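PDB 3MYR: nickel-dependent hydrogenase large subunit from Allochromatium vinosum, which oxidises molecular hydrogen at a nickel-iron centre, delivering electrons to an acceptor in partnership with a small subunit. Local coordinates for residues V6-T11 / H16-A21; L192-W197 / R250-Q255; F281-D286 / V394-A399; E241-I246 / G446-L451. All blocks are in the same frame, centred on the assembly; numbering follows the deposited sequence.

Contact 1 (V6-T11 / H16-A21)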
# COMPACT_ATOMS: atom_id res chain seq x y z
N VAL B 6 16.28 -17.50 -10.41
CA VAL B 6 16.13 -16.23 -9.73
C VAL B 6 15.02 -15.43 -10.41
O VAL B 6 15.05 -15.24 -11.62
CB VAL B 6 17.45 -15.42 -9.72
CG1 VAL B 6 17.22 -13.95 -9.17
CG2 VAL B 6 18.55 -16.16 -8.91
N VAL B 7 14.05 -14.94 -9.64
CA VAL B 7 13.20 -13.87 -10.13
C VAL B 7 13.26 -12.59 -9.31
O VAL B 7 12.79 -12.51 -8.16
CB VAL B 7 11.80 -14.38 -10.55
CG1 VAL B 7 11.45 -15.85 -10.24
CG2 VAL B 7 10.70 -13.35 -10.96
N ASP B 8 13.93 -11.61 -9.91
CA ASP B 8 14.24 -10.35 -9.24
C ASP B 8 14.36 -9.30 -10.36
O ASP B 8 15.25 -9.39 -11.17
CB ASP B 8 15.56 -10.54 -8.49
CG ASP B 8 15.93 -9.36 -7.65
OD1 ASP B 8 16.88 -9.49 -6.82
OD2 ASP B 8 15.32 -8.28 -7.84
N PRO B 9 13.45 -8.32 -10.42
CA PRO B 9 12.39 -8.03 -9.44
C PRO B 9 11.15 -8.87 -9.69
O PRO B 9 10.79 -9.14 -10.81
CB PRO B 9 12.02 -6.55 -9.72
CG PRO B 9 12.42 -6.31 -11.21
CD PRO B 9 13.57 -7.30 -11.50
N ILE B 10 10.45 -9.23 -8.64
CA ILE B 10 9.05 -9.55 -8.76
C ILE B 10 8.37 -8.21 -9.04
O ILE B 10 8.45 -7.28 -8.24
CB ILE B 10 8.54 -10.15 -7.39
CG1 ILE B 10 9.34 -11.46 -7.07
CG2 ILE B 10 6.99 -10.51 -7.44
CD1 ILE B 10 8.92 -12.64 -7.98
N THR B 11 7.61 -8.14 -10.11
CA THR B 11 6.83 -6.93 -10.37
C THR B 11 5.34 -7.17 -10.04
O THR B 11 4.94 -8.27 -9.67
CB THR B 11 6.97 -6.52 -11.83
OG1 THR B 11 6.54 -7.62 -12.65
CG2 THR B 11 8.51 -6.22 -12.15
N HIS B 16 10.10 -4.47 -2.96
CA HIS B 16 11.29 -5.07 -3.58
C HIS B 16 11.49 -6.50 -3.14
O HIS B 16 12.00 -6.74 -2.04
CB HIS B 16 12.53 -4.21 -3.23
CG HIS B 16 12.52 -2.90 -3.94
ND1 HIS B 16 12.23 -1.70 -3.31
CD2 HIS B 16 12.58 -2.62 -5.26
CE1 HIS B 16 12.25 -0.71 -4.19
NE2 HIS B 16 12.43 -1.26 -5.39
N LEU B 17 11.09 -7.44 -3.98
CA LEU B 17 11.07 -8.84 -3.62
C LEU B 17 11.85 -9.64 -4.66
O LEU B 17 11.68 -9.48 -5.86
CB LEU B 17 9.65 -9.37 -3.50
CG LEU B 17 9.42 -10.87 -3.14
CD1 LEU B 17 9.81 -11.24 -1.69
CD2 LEU B 17 7.92 -11.29 -3.37
N ARG B 18 12.66 -10.55 -4.15
CA ARG B 18 13.44 -11.48 -4.97
C ARG B 18 13.00 -12.91 -4.52
O ARG B 18 12.87 -13.15 -3.29
CB ARG B 18 14.96 -11.26 -4.71
CG ARG B 18 15.87 -12.48 -5.13
CD ARG B 18 17.30 -12.10 -4.82
NE ARG B 18 18.28 -12.94 -5.51
CZ ARG B 18 19.00 -12.59 -6.57
NH1 ARG B 18 18.85 -11.37 -7.11
NH2 ARG B 18 19.91 -13.44 -7.07
N ILE B 19 12.69 -13.78 -5.48
CA ILE B 19 12.47 -15.21 -5.22
C ILE B 19 13.60 -16.01 -5.83
O ILE B 19 13.97 -15.76 -7.00
CB ILE B 19 11.13 -15.69 -5.84
CG1 ILE B 19 9.93 -14.89 -5.27
CG2 ILE B 19 10.93 -17.23 -5.62
CD1 ILE B 19 9.67 -15.17 -3.82
N GLU B 20 14.18 -16.94 -5.04
CA GLU B 20 15.10 -17.94 -5.60
C GLU B 20 14.46 -19.30 -5.40
O GLU B 20 13.78 -19.53 -4.39
CB GLU B 20 16.48 -17.83 -4.94
CG GLU B 20 17.13 -16.48 -5.31
CD GLU B 20 18.62 -16.37 -4.91
OE1 GLU B 20 19.26 -15.29 -5.13
OE2 GLU B 20 19.14 -17.36 -4.36
N ALA B 21 14.60 -20.19 -6.39
CA ALA B 21 13.99 -21.51 -6.32
C ALA B 21 15.03 -22.57 -6.73
O ALA B 21 15.67 -22.48 -7.80
CB ALA B 21 12.78 -21.57 -7.25
O HOH W 1 10.24 -6.40 -6.50

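Contact 2 (L192-W197 / R250-Q255)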
# COMPACT_ATOMS: atom_id res chain seq x y z
N LEU B 192 -9.54 -1.46 -17.04
CA LEU B 192 -9.58 -0.02 -17.31
C LEU B 192 -10.72 0.65 -16.52
O LEU B 192 -10.55 1.78 -16.03
CB LEU B 192 -9.79 0.22 -18.81
CG LEU B 192 -8.55 -0.09 -19.68
CD1 LEU B 192 -8.96 -0.11 -21.10
CD2 LEU B 192 -7.40 0.92 -19.49
N GLU B 193 -11.89 0.00 -16.42
CA GLU B 193 -12.94 0.58 -15.59
C GLU B 193 -12.48 0.66 -14.12
O GLU B 193 -12.84 1.60 -13.41
CB GLU B 193 -14.23 -0.25 -15.66
CG GLU B 193 -14.80 -0.41 -17.03
CD GLU B 193 -15.29 0.97 -17.59
OE1 GLU B 193 -15.69 1.83 -16.75
OE2 GLU B 193 -15.22 1.20 -18.83
N ALA B 194 -11.74 -0.34 -13.64
CA ALA B 194 -11.27 -0.32 -12.26
C ALA B 194 -10.35 0.86 -12.00
O ALA B 194 -10.37 1.39 -10.88
CB ALA B 194 -10.56 -1.69 -11.84
N LEU B 195 -9.55 1.30 -13.00
CA LEU B 195 -8.73 2.48 -12.74
C LEU B 195 -9.61 3.72 -12.57
O LEU B 195 -9.29 4.56 -11.74
CB LEU B 195 -7.71 2.79 -13.87
CG LEU B 195 -6.62 1.79 -14.06
CD1 LEU B 195 -6.00 2.03 -15.48
CD2 LEU B 195 -5.61 2.04 -12.90
N ALA B 196 -10.66 3.90 -13.39
CA ALA B 196 -11.54 5.08 -13.23
C ALA B 196 -12.32 4.97 -11.88
O ALA B 196 -12.51 5.94 -11.17
CB ALA B 196 -12.53 5.19 -14.39
N TRP B 197 -12.79 3.77 -11.57
CA TRP B 197 -13.56 3.59 -10.35
C TRP B 197 -12.69 3.86 -9.09
O TRP B 197 -13.12 4.52 -8.12
CB TRP B 197 -14.12 2.13 -10.32
CG TRP B 197 -14.67 1.77 -8.97
CD1 TRP B 197 -15.97 1.98 -8.51
CD2 TRP B 197 -13.94 1.15 -7.89
NE1 TRP B 197 -16.06 1.49 -7.21
CE2 TRP B 197 -14.85 0.94 -6.84
CE3 TRP B 197 -12.62 0.67 -7.76
CZ2 TRP B 197 -14.44 0.40 -5.61
CZ3 TRP B 197 -12.20 0.20 -6.53
CH2 TRP B 197 -13.14 0.01 -5.48
N ARG B 250 -20.26 -0.50 -3.57
CA ARG B 250 -21.09 -1.69 -3.56
C ARG B 250 -21.31 -2.21 -4.99
O ARG B 250 -21.21 -3.42 -5.27
CB ARG B 250 -22.48 -1.45 -2.94
CG ARG B 250 -23.24 -2.77 -2.68
CD ARG B 250 -24.26 -2.54 -1.52
NE ARG B 250 -24.72 -3.77 -0.86
CZ ARG B 250 -25.68 -4.58 -1.34
NH1 ARG B 250 -26.05 -5.66 -0.68
NH2 ARG B 250 -26.27 -4.32 -2.49
N THR B 251 -21.67 -1.31 -5.89
CA THR B 251 -22.02 -1.72 -7.23
C THR B 251 -20.80 -2.33 -7.91
O THR B 251 -20.93 -3.34 -8.60
CB THR B 251 -22.44 -0.47 -8.06
OG1 THR B 251 -23.59 0.04 -7.43
CG2 THR B 251 -22.89 -0.87 -9.52
N PHE B 252 -19.62 -1.74 -7.74
CA PHE B 252 -18.43 -2.24 -8.51
C PHE B 252 -18.02 -3.62 -7.99
O PHE B 252 -17.73 -4.55 -8.78
CB PHE B 252 -17.26 -1.27 -8.48
CG PHE B 252 -16.23 -1.51 -9.53
CD1 PHE B 252 -15.12 -2.35 -9.28
CD2 PHE B 252 -16.36 -0.95 -10.79
CE1 PHE B 252 -14.16 -2.61 -10.33
CE2 PHE B 252 -15.40 -1.21 -11.81
CZ PHE B 252 -14.28 -1.99 -11.53
N VAL B 253 -18.12 -3.80 -6.67
CA VAL B 253 -17.80 -5.13 -6.08
C VAL B 253 -18.80 -6.18 -6.54
O VAL B 253 -18.40 -7.26 -7.03
CB VAL B 253 -17.74 -5.07 -4.50
CG1 VAL B 253 -17.61 -6.48 -3.86
CG2 VAL B 253 -16.59 -4.17 -4.06
N ASP B 254 -20.10 -5.89 -6.40
CA ASP B 254 -21.12 -6.88 -6.74
C ASP B 254 -21.09 -7.24 -8.23
O ASP B 254 -21.42 -8.34 -8.58
CB ASP B 254 -22.54 -6.37 -6.48
CG ASP B 254 -22.91 -6.34 -5.04
OD1 ASP B 254 -23.93 -5.64 -4.71
OD2 ASP B 254 -22.15 -6.94 -4.25
N GLN B 255 -20.92 -6.26 -9.09
CA GLN B 255 -21.20 -6.43 -10.49
C GLN B 255 -19.93 -6.61 -11.31
O GLN B 255 -20.04 -7.01 -12.45
CB GLN B 255 -21.94 -5.18 -11.05
CG GLN B 255 -23.38 -5.06 -10.47
CD GLN B 255 -24.26 -4.04 -11.19
OE1 GLN B 255 -23.79 -3.20 -11.94
NE2 GLN B 255 -25.53 -4.11 -10.94

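Contact 3 (F281-D286 / V394-A399)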
# COMPACT_ATOMS: atom_id res chain seq x y z
N PHE B 281 -3.22 -20.37 10.37
CA PHE B 281 -3.71 -19.04 9.98
C PHE B 281 -3.89 -18.20 11.22
O PHE B 281 -4.30 -18.70 12.23
CB PHE B 281 -5.03 -19.16 9.21
CG PHE B 281 -4.87 -19.96 7.99
CD1 PHE B 281 -4.92 -21.36 8.06
CD2 PHE B 281 -4.58 -19.34 6.75
CE1 PHE B 281 -4.70 -22.17 6.89
CE2 PHE B 281 -4.37 -20.11 5.60
CZ PHE B 281 -4.35 -21.54 5.69
N LEU B 282 -3.58 -16.91 11.14
CA LEU B 282 -3.66 -16.08 12.30
C LEU B 282 -4.44 -14.79 11.98
O LEU B 282 -4.16 -14.11 10.96
CB LEU B 282 -2.23 -15.77 12.76
CG LEU B 282 -2.00 -14.67 13.80
CD1 LEU B 282 -2.45 -15.21 15.17
CD2 LEU B 282 -0.53 -14.28 13.82
N CYS B 283 -5.36 -14.42 12.89
CA CYS B 283 -6.09 -13.16 12.87
C CYS B 283 -6.03 -12.47 14.22
O CYS B 283 -6.29 -13.11 15.23
CB CYS B 283 -7.57 -13.38 12.57
SG CYS B 283 -7.84 -14.14 10.96
N TYR B 284 -5.81 -11.16 14.21
CA TYR B 284 -6.04 -10.38 15.41
C TYR B 284 -7.49 -9.92 15.50
O TYR B 284 -7.94 -9.51 16.59
CB TYR B 284 -5.11 -9.18 15.47
CG TYR B 284 -3.63 -9.47 15.37
CD1 TYR B 284 -3.10 -10.71 15.79
CD2 TYR B 284 -2.72 -8.45 14.96
CE1 TYR B 284 -1.69 -10.95 15.75
CE2 TYR B 284 -1.27 -8.69 14.90
CZ TYR B 284 -0.80 -9.96 15.25
OH TYR B 284 0.57 -10.18 15.17
N GLY B 285 -8.21 -9.91 14.36
CA GLY B 285 -9.59 -9.43 14.35
C GLY B 285 -9.67 -7.89 14.26
O GLY B 285 -8.66 -7.18 14.44
N ASP B 286 -10.85 -7.36 13.92
CA ASP B 286 -11.01 -5.92 13.73
C ASP B 286 -12.48 -5.56 13.53
O ASP B 286 -13.31 -6.44 13.36
CB ASP B 286 -10.22 -5.45 12.50
CG ASP B 286 -9.74 -4.00 12.64
OD1 ASP B 286 -8.68 -3.67 12.08
OD2 ASP B 286 -10.46 -3.17 13.26
N VAL B 394 -11.23 -15.39 6.13
CA VAL B 394 -12.41 -16.09 5.63
C VAL B 394 -12.52 -17.45 6.31
O VAL B 394 -13.61 -17.89 6.70
CB VAL B 394 -12.43 -16.18 4.08
CG1 VAL B 394 -13.46 -17.16 3.58
CG2 VAL B 394 -12.70 -14.79 3.52
N LEU B 395 -11.39 -18.10 6.52
CA LEU B 395 -11.42 -19.33 7.34
C LEU B 395 -11.95 -19.10 8.76
O LEU B 395 -12.77 -19.88 9.22
CB LEU B 395 -10.10 -20.14 7.34
CG LEU B 395 -9.58 -20.64 5.97
CD1 LEU B 395 -8.13 -21.07 6.12
CD2 LEU B 395 -10.41 -21.84 5.47
N MET B 396 -11.51 -18.00 9.40
CA MET B 396 -11.96 -17.67 10.75
C MET B 396 -13.46 -17.38 10.80
O MET B 396 -14.15 -17.79 11.72
CB MET B 396 -11.20 -16.46 11.29
CG MET B 396 -10.89 -16.54 12.81
SD MET B 396 -9.72 -17.88 13.26
CE MET B 396 -8.23 -17.55 12.28
N LEU B 397 -13.97 -16.66 9.80
CA LEU B 397 -15.36 -16.37 9.70
C LEU B 397 -16.14 -17.64 9.50
O LEU B 397 -17.24 -17.79 10.08
CB LEU B 397 -15.67 -15.39 8.53
CG LEU B 397 -15.28 -13.93 8.87
CD1 LEU B 397 -15.25 -13.04 7.60
CD2 LEU B 397 -16.23 -13.35 9.94
N TYR B 398 -15.65 -18.50 8.61
CA TYR B 398 -16.32 -19.74 8.35
C TYR B 398 -16.38 -20.59 9.61
O TYR B 398 -17.44 -21.13 9.99
CB TYR B 398 -15.54 -20.54 7.27
CG TYR B 398 -16.31 -21.67 6.57
CD1 TYR B 398 -16.09 -23.02 6.91
CD2 TYR B 398 -17.29 -21.37 5.62
CE1 TYR B 398 -16.79 -24.07 6.26
CE2 TYR B 398 -18.01 -22.36 4.99
CZ TYR B 398 -17.76 -23.71 5.30
OH TYR B 398 -18.45 -24.69 4.63
N ALA B 399 -15.22 -20.74 10.24
CA ALA B 399 -15.12 -21.60 11.41
C ALA B 399 -16.04 -21.11 12.53
O ALA B 399 -16.52 -21.93 13.30
CB ALA B 399 -13.66 -21.63 11.89

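Contact 4 (E241-I246 / G446-L451)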
# COMPACT_ATOMS: atom_id res chain seq x y z
N GLU B 241 -22.35 13.29 -0.05
CA GLU B 241 -21.27 12.78 -0.94
C GLU B 241 -20.74 11.41 -0.44
O GLU B 241 -20.50 10.51 -1.21
CB GLU B 241 -20.11 13.79 -0.97
CG GLU B 241 -20.54 15.21 -1.45
CD GLU B 241 -19.34 16.22 -1.52
OE1 GLU B 241 -18.81 16.45 -2.63
OE2 GLU B 241 -18.84 16.69 -0.47
N VAL B 242 -20.60 11.25 0.87
CA VAL B 242 -20.10 10.01 1.40
C VAL B 242 -21.09 8.89 1.05
O VAL B 242 -20.70 7.77 0.64
CB VAL B 242 -19.98 10.11 2.89
CG1 VAL B 242 -19.72 8.69 3.56
CG2 VAL B 242 -18.92 11.16 3.28
N ARG B 243 -22.39 9.18 1.17
CA ARG B 243 -23.37 8.16 0.85
C ARG B 243 -23.26 7.66 -0.59
O ARG B 243 -23.37 6.47 -0.89
CB ARG B 243 -24.78 8.71 1.05
CG ARG B 243 -25.78 7.62 0.64
CD ARG B 243 -27.18 8.23 0.40
NE ARG B 243 -27.87 8.26 1.68
CZ ARG B 243 -28.54 7.23 2.21
NH1 ARG B 243 -28.62 6.05 1.57
NH2 ARG B 243 -29.10 7.37 3.40
N ASN B 244 -23.11 8.59 -1.53
CA ASN B 244 -22.99 8.18 -2.94
C ASN B 244 -21.74 7.33 -3.18
O ASN B 244 -21.76 6.39 -3.99
CB ASN B 244 -23.00 9.40 -3.87
CG ASN B 244 -24.42 9.96 -4.08
OD1 ASN B 244 -25.37 9.51 -3.44
ND2 ASN B 244 -24.57 10.93 -4.96
N LEU B 245 -20.64 7.67 -2.52
CA LEU B 245 -19.39 6.87 -2.72
C LEU B 245 -19.58 5.41 -2.24
O LEU B 245 -19.12 4.49 -2.89
CB LEU B 245 -18.19 7.54 -1.99
CG LEU B 245 -17.81 8.85 -2.65
CD1 LEU B 245 -16.99 9.77 -1.62
CD2 LEU B 245 -17.02 8.52 -4.00
N ILE B 246 -20.32 5.19 -1.15
CA ILE B 246 -20.50 3.81 -0.64
C ILE B 246 -21.28 2.95 -1.63
O ILE B 246 -20.97 1.79 -1.87
CB ILE B 246 -21.28 3.85 0.71
CG1 ILE B 246 -20.37 4.41 1.82
CG2 ILE B 246 -21.78 2.43 1.05
CD1 ILE B 246 -21.15 4.69 3.21
N GLY B 446 -24.15 -0.14 7.28
CA GLY B 446 -24.57 -0.20 8.68
C GLY B 446 -23.78 0.84 9.47
O GLY B 446 -24.33 1.54 10.32
N TRP B 447 -22.50 1.02 9.15
CA TRP B 447 -21.71 1.96 9.97
C TRP B 447 -22.08 3.40 9.61
O TRP B 447 -22.15 4.27 10.49
CB TRP B 447 -20.20 1.79 9.76
CG TRP B 447 -19.71 0.44 10.13
CD1 TRP B 447 -19.93 -0.26 11.32
CD2 TRP B 447 -18.77 -0.35 9.37
NE1 TRP B 447 -19.23 -1.46 11.28
CE2 TRP B 447 -18.53 -1.55 10.10
CE3 TRP B 447 -18.11 -0.16 8.14
CZ2 TRP B 447 -17.72 -2.56 9.62
CZ3 TRP B 447 -17.27 -1.16 7.69
CH2 TRP B 447 -17.06 -2.33 8.44
N TYR B 448 -22.33 3.64 8.32
CA TYR B 448 -22.78 4.96 7.87
C TYR B 448 -24.13 5.36 8.56
O TYR B 448 -24.27 6.51 9.11
CB TYR B 448 -22.94 4.99 6.34
CG TYR B 448 -23.49 6.32 5.83
CD1 TYR B 448 -22.64 7.38 5.59
CD2 TYR B 448 -24.87 6.50 5.57
CE1 TYR B 448 -23.13 8.62 5.14
CE2 TYR B 448 -25.39 7.72 5.10
CZ TYR B 448 -24.50 8.78 4.91
OH TYR B 448 -24.94 9.99 4.44
N ASP B 449 -25.10 4.45 8.50
CA ASP B 449 -26.40 4.72 9.11
C ASP B 449 -26.21 4.93 10.60
O ASP B 449 -26.92 5.71 11.21
CB ASP B 449 -27.39 3.54 8.92
CG ASP B 449 -27.81 3.37 7.48
OD1 ASP B 449 -27.70 4.37 6.68
OD2 ASP B 449 -28.25 2.24 7.15
N GLY B 450 -25.30 4.20 11.21
CA GLY B 450 -25.12 4.33 12.67
C GLY B 450 -24.48 5.69 13.00
O GLY B 450 -24.79 6.29 14.04
N LEU B 451 -23.61 6.18 12.11
CA LEU B 451 -23.03 7.54 12.24
C LEU B 451 -24.12 8.62 12.14
O LEU B 451 -24.20 9.52 12.99
CB LEU B 451 -21.91 7.77 11.18
CG LEU B 451 -21.20 9.11 11.14
CD1 LEU B 451 -20.44 9.45 12.47
CD2 LEU B 451 -20.18 9.14 9.96

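Contact 1 (V6-T11 / H16-A21)
Glu20 OE1, which lies beside the CG2 methyl of Val6 on the neighbouring strand, is gripped by three donors. Two belong to Arg18, whose NE (2.6 Å) and NH2 (2.8 Å) approach OE1 side-on and almost exactly in the guanidinium plane; the third is the backbone N of Leu367. The remaining nitrogen, Arg18 NH1, spans the hairpin to form a salt bridge with Asp8 OD1 at 2.7 Å, meeting that oxygen on its anti side and somewhat out of plane, with the carboxylate turned 82° from the guanidinium. Asp8 CG stands anti to its own N (chi1 -174°), which carries the acid over the Arg18 stem. Val6 CG1 lies over the centre of one guanidinium face, 3.4 Å from Arg18 CZ.

The backbone beneath is an antiparallel hairpin. Val7 and Ile19 form its hydrogen-bonded pair, and after the cis peptide before Pro9 a further bond joins Ile10 N to Leu17 O (3.1 Å). A water bridges Ile10 O and Leu17 N, carrying the connection one step further. On the sheet face bearing Ile19, Ile10 CD1 meets Ile19 CG1 at 3.7 Å, and helix 543-551 packs over this apolar side.

Asp8 OD2 is held by Ala89 N of the small subunit, and Glu20 OE2 by Arg4. The buried guanidinium, flanked by two carboxylates, is probably kept charged, and through Asp8 the network is linked to the small subunit.

Contact 2 (L192-W197 / R250-Q255)
Trp197 and Phe252 lie face against face. The five-membered ring of Trp197 and the phenyl ring of Phe252 form an offset stack, their planes inclined by 16° and their centroids 4.2 Å apart. The displacement places the methylene of each residue over the other's ring. Phe252 CB sits 3.5 Å from the centroid of the pyrrole ring, while Trp197 CB lies 4.1 Å from the centroid of the phenyl ring, two CH-pi contacts that frame the stack. At the indole edge, in plane, is Ala194 O from the preceding turn of the same helix.

Both side chains have CG opposite the backbone N (chi1 168° for Trp197 and -162° for Phe252), which swings both rings out between the helices, where they can overlap. The far end of the phenyl ring reaches the opposing backbone, with Phe252 CZ 3.5 Å from Ala194 CA and 3.7 Å from Ala194 CB. The one polar atom of the indole is satisfied within the same arrangement: Trp197 NE1 donates to Ser248 O, one turn before Phe252, a bond that would limit rotation of the indole.

This stack spans an antiparallel pair, the axes of the two segments being 11.8 Å apart at closest approach. Val105 of helix 86-112 touches both aromatic residues, and Trp140 meets Phe252 edge-to-face. Helices 181-201 and 236-265 are thereby joined to helix 86-112, while helix 426-456 packs against Val253.

Contact 3 (F281-D286 / V394-A399)
Leu395 and Phe281 each carry CG anti to their own carbonyl carbon, a choice that sends the leucine branch over the phenyl ring. Met396, by contrast, has an intermediate first torsion (chi1 -144°) and bends twice beyond it, bringing CE round to Cys283. The motif is a helix laid across a two-stranded antiparallel sheet. The end of helix 390-399 crosses strand 281-283 nearly at a right angle (83°), with 9.1 Å between the axes.

Leu395 CD1 sits almost exactly above the centre of the Phe281 ring, 3.6 Å from the centroid and only 6° off the normal, a nearly ideal CH-pi contact. All six ring carbons are therefore at similar distances from this one methyl. Two residues along the strand, on the same side of it, Cys283 SG meets Met396 CE at 3.7 Å.

Every group that touches is buried, and no hydrogen bond joins the two segments, so the join is made by apolar packing. The partner strand 300-305 continues the helix's seat, with Ile305 touching both Leu395 and Met396. Met396 CE also lies 4.1 Å from Phe281 O.

Contact 4 (E241-I246 / G446-L451)
Two long helices of the large subunit's helical bundle, 236-265 and 426-456, run antiparallel here (166°), and Tyr448 fills the space between them. The axes of the segments 241-246 and 446-451 come within 11.3 Å, a separation that one large side chain can bridge. With CG anti to the backbone N (chi1 176°), the phenol of Tyr448 extends to the opposite helix, where it meets three residues.

Near the root of the side chain, Ile246 CD1 rests 3.6 Å from Tyr448 CB. Farther out, Val242 CG1 touches the ring at Tyr448 CE1 (3.8 Å), coming in obliquely. Arg243 CA lies over one face of the ring, and Arg243 CB is 3.6 Å from Tyr448 OH. The arginine chain then bends at its third torsion, so that NH2 comes within 4.1 Å of Tyr448 CE2. The guanidinium plane stands at 78° to the ring, with Tyr448 CE2 over one guanidinium face, so the planes are not stacked.

Phe204 of helix 203-209 backs both Val242 and Ile246. On the other helix, Trp447 and Leu451 turn to helix 86-112.

The phenol is buried, yet its hydroxyl has a polar partner, donating a hydrogen bond to Leu239 O one turn before Arg243. Tyr448 consequently combines apolar packing along its length with a polar fix at its end. Arg243 is exposed, and its NH2 is 4.7 Å from Asp449 OD1: their opposite charges do not touch, and any attraction between them is probably modest and softened by solvent.

From the N terminus, contact 1 closes first, a short hairpin complete before any other contact opens, which ties the first strands to the small subunit. Contact 2 then opens on helix 181-201 and closes on helix 236-265. Contact 4 opens on that same helix, a little before contact 2 closes, so the two cross in the chain; their centres lie 18 Å apart, and together they tie helices 181-201 and 426-456 to helix 236-265. Contact 4 closes only at helix 426-456, 200 residues on. Within that long excursion contact 3 both opens and closes, setting helix 390-399 on the strand that follows helix 236-265, some 26 Å from contact 4 between centres.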